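Local coordinates for protein bacterial fluorinating enzyme homolog (Thermus thermophilus, PDB 2CW5) that hydrolyses S-adenosyl-L-methionine to adenosine and L-methionine as a homotrimer, without chlorinase or fluorinase activity, at the interface of chains A and B and the interface of chains A and C. Sequence-based numbering; all coordinates share one arbitrary frame. Chains: chain A/B/C, Bacterial fluorinating enzyme homolog.

Contact 1: the interface of chains A and B. Residues chain A 13; chain B 38-42, 47.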
# COMPACT_ATOMS: atom_id res chain seq x y z
N GLU A 13 5.64 0.83 -4.66
CA GLU A 13 7.03 0.48 -4.93
C GLU A 13 7.83 1.53 -5.68
O GLU A 13 9.04 1.37 -5.88
CB GLU A 13 7.09 -0.84 -5.70
CG GLU A 13 6.36 -1.99 -5.04
CD GLU A 13 6.33 -3.23 -5.92
OE1 GLU A 13 6.09 -3.09 -7.14
OE2 GLU A 13 6.54 -4.35 -5.40
N HIS B 38 7.23 -1.01 2.55
CA HIS B 38 6.64 -1.57 1.33
C HIS B 38 7.16 -0.88 0.10
O HIS B 38 6.57 -0.94 -0.97
CB HIS B 38 5.12 -1.43 1.43
CG HIS B 38 4.59 -1.84 2.76
ND1 HIS B 38 4.43 -3.16 3.13
CD2 HIS B 38 4.29 -1.11 3.86
CE1 HIS B 38 4.06 -3.22 4.39
NE2 HIS B 38 3.97 -1.99 4.87
N ALA B 39 8.31 -0.22 0.25
CA ALA B 39 8.90 0.51 -0.86
C ALA B 39 9.68 -0.36 -1.84
O ALA B 39 9.89 0.04 -2.98
CB ALA B 39 9.80 1.61 -0.32
N LEU B 40 10.10 -1.55 -1.42
CA LEU B 40 10.87 -2.42 -2.31
C LEU B 40 10.05 -3.53 -2.94
O LEU B 40 9.21 -4.14 -2.29
CB LEU B 40 12.04 -3.06 -1.55
CG LEU B 40 13.02 -2.13 -0.85
CD1 LEU B 40 14.06 -2.97 -0.14
CD2 LEU B 40 13.68 -1.19 -1.86
N PRO B 41 10.29 -3.80 -4.23
CA PRO B 41 9.55 -4.87 -4.91
C PRO B 41 10.18 -6.21 -4.55
O PRO B 41 11.40 -6.33 -4.47
CB PRO B 41 9.73 -4.51 -6.39
CG PRO B 41 11.11 -3.92 -6.41
CD PRO B 41 11.11 -3.03 -5.18
N PRO B 42 9.36 -7.22 -4.29
CA PRO B 42 9.92 -8.53 -3.93
C PRO B 42 10.35 -9.29 -5.19
O PRO B 42 9.79 -9.08 -6.26
CB PRO B 42 8.76 -9.20 -3.21
CG PRO B 42 7.58 -8.70 -3.99
CD PRO B 42 7.89 -7.23 -4.17
N ARG B 47 15.38 -3.96 -9.63
CA ARG B 47 14.45 -2.86 -9.42
C ARG B 47 14.53 -2.35 -7.98
O ARG B 47 14.42 -1.15 -7.75
CB ARG B 47 13.02 -3.28 -9.75
CG ARG B 47 12.02 -2.13 -9.72
CD ARG B 47 10.89 -2.36 -10.73
NE ARG B 47 10.08 -3.53 -10.42
CZ ARG B 47 8.98 -3.51 -9.67
NH1 ARG B 47 8.55 -2.37 -9.15
NH2 ARG B 47 8.31 -4.63 -9.46
O HOH W 1 10.51 2.63 -3.81
O HOH W 2 9.97 0.03 -8.15
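A:Glu13 reaches across to B:Arg47 and lies against B:Pro41. Its CG is anti to its own carbonyl carbon (chi1 -54°), and the chain beyond runs extended into chain B. The A:Glu13 and B:Arg47 side chains cross at about a right angle. B:Arg47 NH1 of the guanidinium donates to carboxylate oxygen OE1 of A:Glu13 at 3.3 Å, a long salt bridge that is nearly straight at the hydrogen. OE1 lies at the guanidinium edge, in its plane. NH1 meets OE1 from above the carboxylate plane, and the two planes are 68° apart. NH2 is also near OE1, but the groups do not pair flat. The carboxylate carbon CD packs on B:Pro41 CB at 3.7 Å. The same CB covers one face of the guanidinium, towards its rim. OE2 lies by the junction of the two prolines, 3.3 Å from B:Pro41 CB and 3.4 Å from B:Pro42 CD. An alanine here would probably leave the B:Arg47 guanidinium without its charged mate and B:Pro41 less well packed. This salt bridge between a loop and helix 45-55 of a neighbour probably helps fix the homotrimer's subunits together. Water 1 joins the A:Glu13 and B:Ala39 carbonyls. Water 2 lies 2.8 Å from A:Glu13 O and 3.0 Å from B:Arg47 NH1.

Contact 2: the interface of chains A and C. Residues chain A 53, 101-102, 170, 192, 228-229; chain C 122, 125.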
# COMPACT_ATOMS: atom_id res chain seq x y z
N PHE A 53 -12.80 12.62 -2.87
CA PHE A 53 -14.17 12.94 -2.46
C PHE A 53 -14.62 11.98 -1.35
O PHE A 53 -15.23 12.40 -0.37
CB PHE A 53 -15.11 12.81 -3.67
CG PHE A 53 -16.55 13.12 -3.36
CD1 PHE A 53 -16.98 14.44 -3.21
CD2 PHE A 53 -17.49 12.10 -3.25
CE1 PHE A 53 -18.32 14.73 -2.95
CE2 PHE A 53 -18.82 12.37 -2.99
CZ PHE A 53 -19.24 13.70 -2.84
N LEU A 101 -15.78 20.73 -4.35
CA LEU A 101 -17.23 20.90 -4.36
C LEU A 101 -17.65 20.87 -2.89
O LEU A 101 -18.56 21.58 -2.46
CB LEU A 101 -17.93 19.75 -5.11
CG LEU A 101 -17.85 19.74 -6.64
CD1 LEU A 101 -18.53 18.49 -7.17
CD2 LEU A 101 -18.52 20.99 -7.21
N LEU A 102 -16.96 20.03 -2.12
CA LEU A 102 -17.25 19.92 -0.70
C LEU A 102 -16.59 21.06 0.06
O LEU A 102 -17.13 21.56 1.06
CB LEU A 102 -16.72 18.59 -0.15
CG LEU A 102 -17.29 17.28 -0.72
CD1 LEU A 102 -16.58 16.09 -0.09
CD2 LEU A 102 -18.78 17.21 -0.43
N LEU A 170 -21.78 16.82 -9.77
CA LEU A 170 -22.61 15.88 -9.03
C LEU A 170 -23.98 16.53 -9.15
O LEU A 170 -24.11 17.73 -8.95
CB LEU A 170 -22.16 15.78 -7.58
CG LEU A 170 -20.70 15.33 -7.44
CD1 LEU A 170 -20.34 15.15 -5.98
CD2 LEU A 170 -20.49 14.03 -8.21
N LEU A 192 -26.60 12.10 -7.05
CA LEU A 192 -26.62 12.23 -5.59
C LEU A 192 -27.81 11.51 -4.96
O LEU A 192 -27.88 11.38 -3.74
CB LEU A 192 -26.66 13.71 -5.20
CG LEU A 192 -25.45 14.57 -5.60
CD1 LEU A 192 -25.82 16.05 -5.57
CD2 LEU A 192 -24.29 14.28 -4.66
N ALA A 228 -20.20 6.88 -0.33
CA ALA A 228 -19.85 8.29 -0.47
C ALA A 228 -21.03 9.17 -0.86
O ALA A 228 -20.85 10.32 -1.27
CB ALA A 228 -18.72 8.45 -1.48
N GLY A 229 -22.24 8.64 -0.74
CA GLY A 229 -23.42 9.43 -1.07
C GLY A 229 -23.75 9.56 -2.55
O GLY A 229 -24.53 10.43 -2.94
N LEU C 122 -22.72 18.01 1.10
CA LEU C 122 -23.50 18.79 0.15
C LEU C 122 -24.93 18.88 0.68
O LEU C 122 -25.34 18.08 1.53
CB LEU C 122 -23.48 18.12 -1.22
CG LEU C 122 -22.11 18.08 -1.91
CD1 LEU C 122 -22.16 17.16 -3.12
CD2 LEU C 122 -21.71 19.49 -2.31
N TRP C 125 -27.11 15.93 1.66
CA TRP C 125 -26.24 14.79 1.37
C TRP C 125 -26.04 13.89 2.58
O TRP C 125 -25.95 14.36 3.72
CB TRP C 125 -24.87 15.28 0.89
CG TRP C 125 -23.85 14.19 0.68
CD1 TRP C 125 -23.56 13.55 -0.49
CD2 TRP C 125 -22.99 13.63 1.68
NE1 TRP C 125 -22.55 12.63 -0.28
CE2 TRP C 125 -22.19 12.66 1.04
CE3 TRP C 125 -22.81 13.86 3.05
CZ2 TRP C 125 -21.22 11.91 1.73
CZ3 TRP C 125 -21.85 13.12 3.73
CH2 TRP C 125 -21.07 12.15 3.07
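The backbone of A:Ala228 and A:Gly229 turns beside C:Trp125, with A:Gly229 at a positive phi of 79° and the A:Ala228 carbonyl directed at the indole. C:Trp125 NE1 donates to A:Ala228 O at 3.0 Å. The oxygen lies in the indole plane, at the ring edge. The N-H comes from above the carbonyl plane, and the bond is bent, 143° at the hydrogen. The C:Trp125 CG is anti to its backbone N (chi1 175°), which carries the ring out to this turn. A:Gly229 CA is 3.4 Å from NE1. A:Phe53 approaches tip first, its CZ 4.3 Å from NE1.

C:Leu122 fills the other half of the patch. It meets A:Leu102, A:Leu170 and A:Leu192, crossing each at about a right angle. Its branch point CG touches A:Leu102 CD2 at 3.7 Å. Its CD1 methyl meets A:Leu192 CD2 and A:Leu170 CD1, each at 3.9 Å. The other methyl, C:Leu122 CD2, lies 3.8 Å from the carbonyl oxygen A:Leu101 O.

Both chain C residues belong to one loop. In chain A the loop meets helices 45-55 and 97-102 on one side. On the other it meets loops near strands 187-189 and 231-235. It thus bridges the N- and C-terminal domains of chain A, close to the predicted S-adenosyl-L-methionine-binding residue A:Ser227.

Contact 3: the interface of chains A and C. Residues chain A 5, 34-37, 55; chain C 14-15, 18-19, 21.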
# COMPACT_ATOMS: atom_id res chain seq x y z
N TYR A 5 -2.01 13.58 4.25
CA TYR A 5 -2.64 12.42 3.63
C TYR A 5 -2.16 12.44 2.19
O TYR A 5 -2.37 13.41 1.46
CB TYR A 5 -4.16 12.54 3.75
CG TYR A 5 -4.63 12.16 5.14
CD1 TYR A 5 -5.07 10.87 5.41
CD2 TYR A 5 -4.59 13.08 6.19
CE1 TYR A 5 -5.46 10.50 6.69
CE2 TYR A 5 -4.98 12.71 7.48
CZ TYR A 5 -5.41 11.42 7.72
OH TYR A 5 -5.83 11.06 8.98
N VAL A 34 -0.11 9.71 6.28
CA VAL A 34 -0.99 8.58 6.01
C VAL A 34 -1.22 8.46 4.51
O VAL A 34 -1.58 9.43 3.85
CB VAL A 34 -2.36 8.77 6.70
CG1 VAL A 34 -3.30 7.63 6.33
CG2 VAL A 34 -2.16 8.84 8.21
N ASP A 35 -1.02 7.26 3.97
CA ASP A 35 -1.24 7.05 2.55
C ASP A 35 -2.72 6.84 2.27
O ASP A 35 -3.35 6.00 2.90
CB ASP A 35 -0.50 5.81 2.04
CG ASP A 35 1.00 5.98 2.03
OD1 ASP A 35 1.50 7.05 1.63
OD2 ASP A 35 1.69 5.01 2.41
N LEU A 36 -3.27 7.61 1.35
CA LEU A 36 -4.67 7.45 0.96
C LEU A 36 -4.69 6.22 0.05
O LEU A 36 -5.45 5.28 0.28
CB LEU A 36 -5.16 8.71 0.22
CG LEU A 36 -5.39 9.90 1.16
CD1 LEU A 36 -5.43 11.23 0.40
CD2 LEU A 36 -6.71 9.68 1.90
N ALA A 37 -3.83 6.24 -0.96
CA ALA A 37 -3.68 5.14 -1.91
C ALA A 37 -2.62 5.54 -2.92
O ALA A 37 -2.47 6.73 -3.24
CB ALA A 37 -5.00 4.87 -2.64
N ALA A 55 -12.85 10.26 0.86
CA ALA A 55 -12.13 10.43 2.12
C ALA A 55 -12.25 11.77 2.83
O ALA A 55 -12.30 11.82 4.06
CB ALA A 55 -10.66 10.10 1.90
N ASP C 14 -7.96 1.85 -3.12
CA ASP C 14 -8.94 2.75 -2.52
C ASP C 14 -8.40 3.40 -1.26
O ASP C 14 -7.40 2.95 -0.69
CB ASP C 14 -10.21 1.97 -2.18
CG ASP C 14 -10.76 1.20 -3.36
OD1 ASP C 14 -11.39 1.83 -4.24
OD2 ASP C 14 -10.56 -0.03 -3.42
N PRO C 15 -9.05 4.48 -0.80
CA PRO C 15 -8.62 5.18 0.41
C PRO C 15 -9.30 4.64 1.68
O PRO C 15 -9.31 5.31 2.70
CB PRO C 15 -9.01 6.62 0.12
CG PRO C 15 -10.33 6.43 -0.57
CD PRO C 15 -10.07 5.27 -1.52
N ALA C 18 -7.08 4.44 4.85
CA ALA C 18 -6.81 5.79 5.34
C ALA C 18 -8.01 6.41 6.05
O ALA C 18 -7.85 7.12 7.03
CB ALA C 18 -6.37 6.68 4.19
N VAL C 19 -9.22 6.15 5.54
CA VAL C 19 -10.42 6.69 6.15
C VAL C 19 -10.60 6.12 7.56
O VAL C 19 -10.97 6.84 8.49
CB VAL C 19 -11.67 6.39 5.30
CG1 VAL C 19 -12.94 6.83 6.04
CG2 VAL C 19 -11.58 7.13 3.97
N LYS C 21 -8.22 5.04 9.47
CA LYS C 21 -7.18 5.67 10.29
C LYS C 21 -7.58 7.10 10.65
O LYS C 21 -7.27 7.59 11.74
CB LYS C 21 -5.85 5.68 9.52
CG LYS C 21 -5.22 4.30 9.36
CD LYS C 21 -3.90 4.41 8.61
CE LYS C 21 -3.18 3.08 8.55
NZ LYS C 21 -1.93 3.18 7.76
O HOH W 3 -3.00 4.26 5.05
O HOH W 4 -6.08 3.67 2.07
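Strand 33-37 of chain A meets the start of helix 16-24 of chain C and the loop just before it, while the end of helix 45-55 of chain A adds A:Ala55. C:Ala18 sits over the strand. Its CB methyl lies 3.4 Å from A:Asp35 O and 3.7 Å from A:Leu36 CA. The CG1 methyl of A:Val34 and the CD2 methyl of A:Leu36 also touch it. A:Val34 CG1 is anti to the backbone N (chi1 176°), and this methyl also meets C:Lys21 CD at 4.0 Å. The two side chains cross obliquely. C:Val19, the next residue after C:Ala18, points another way from the helix, and its CG2 methyl packs on A:Ala55 CB at 3.7 Å.

Polar links run through water. C:Lys21 is extended beyond CG, and its side-chain nitrogen NZ reaches water 3 at 3.1 Å. That water also contacts A:Asp35 O. The A:Asp35 carboxylate is not the partner: OD2 lies 6.7 Å from C:Lys21 NZ. Water 4 links A:Leu36 O, C:Asp14 O and the amide N of C:Ala18, the last at 3.0 Å. The two carbonyl oxygens can only accept, and the water between them can serve both. It sits at the first turn of the helix.

The small C:Ala18 methyl probably lets the helix lie close to the strand. The patch helps hold neighbouring subunits of the homotrimer together.

Contact 1 lies about 35 Å from contact 2 and 20 Å from contact 3, between centres of C-alpha atoms; contacts 2 and 3 are about 18 Å apart. Helix 45-55 serves all three, through B:Arg47, A:Phe53 and A:Ala55. Contacts 1 and 3 show adjoining parts of one repeated surface. A:Glu13, and in chain C the stretch from C:Asp14 to C:Lys21, face strand 33-37, the loop after it and helix 45-55 of a neighbour. Contact 2 continues the A-C interface outward to the C-terminal domain. Each chain therefore offers two different surfaces, as expected for a cyclic homotrimer.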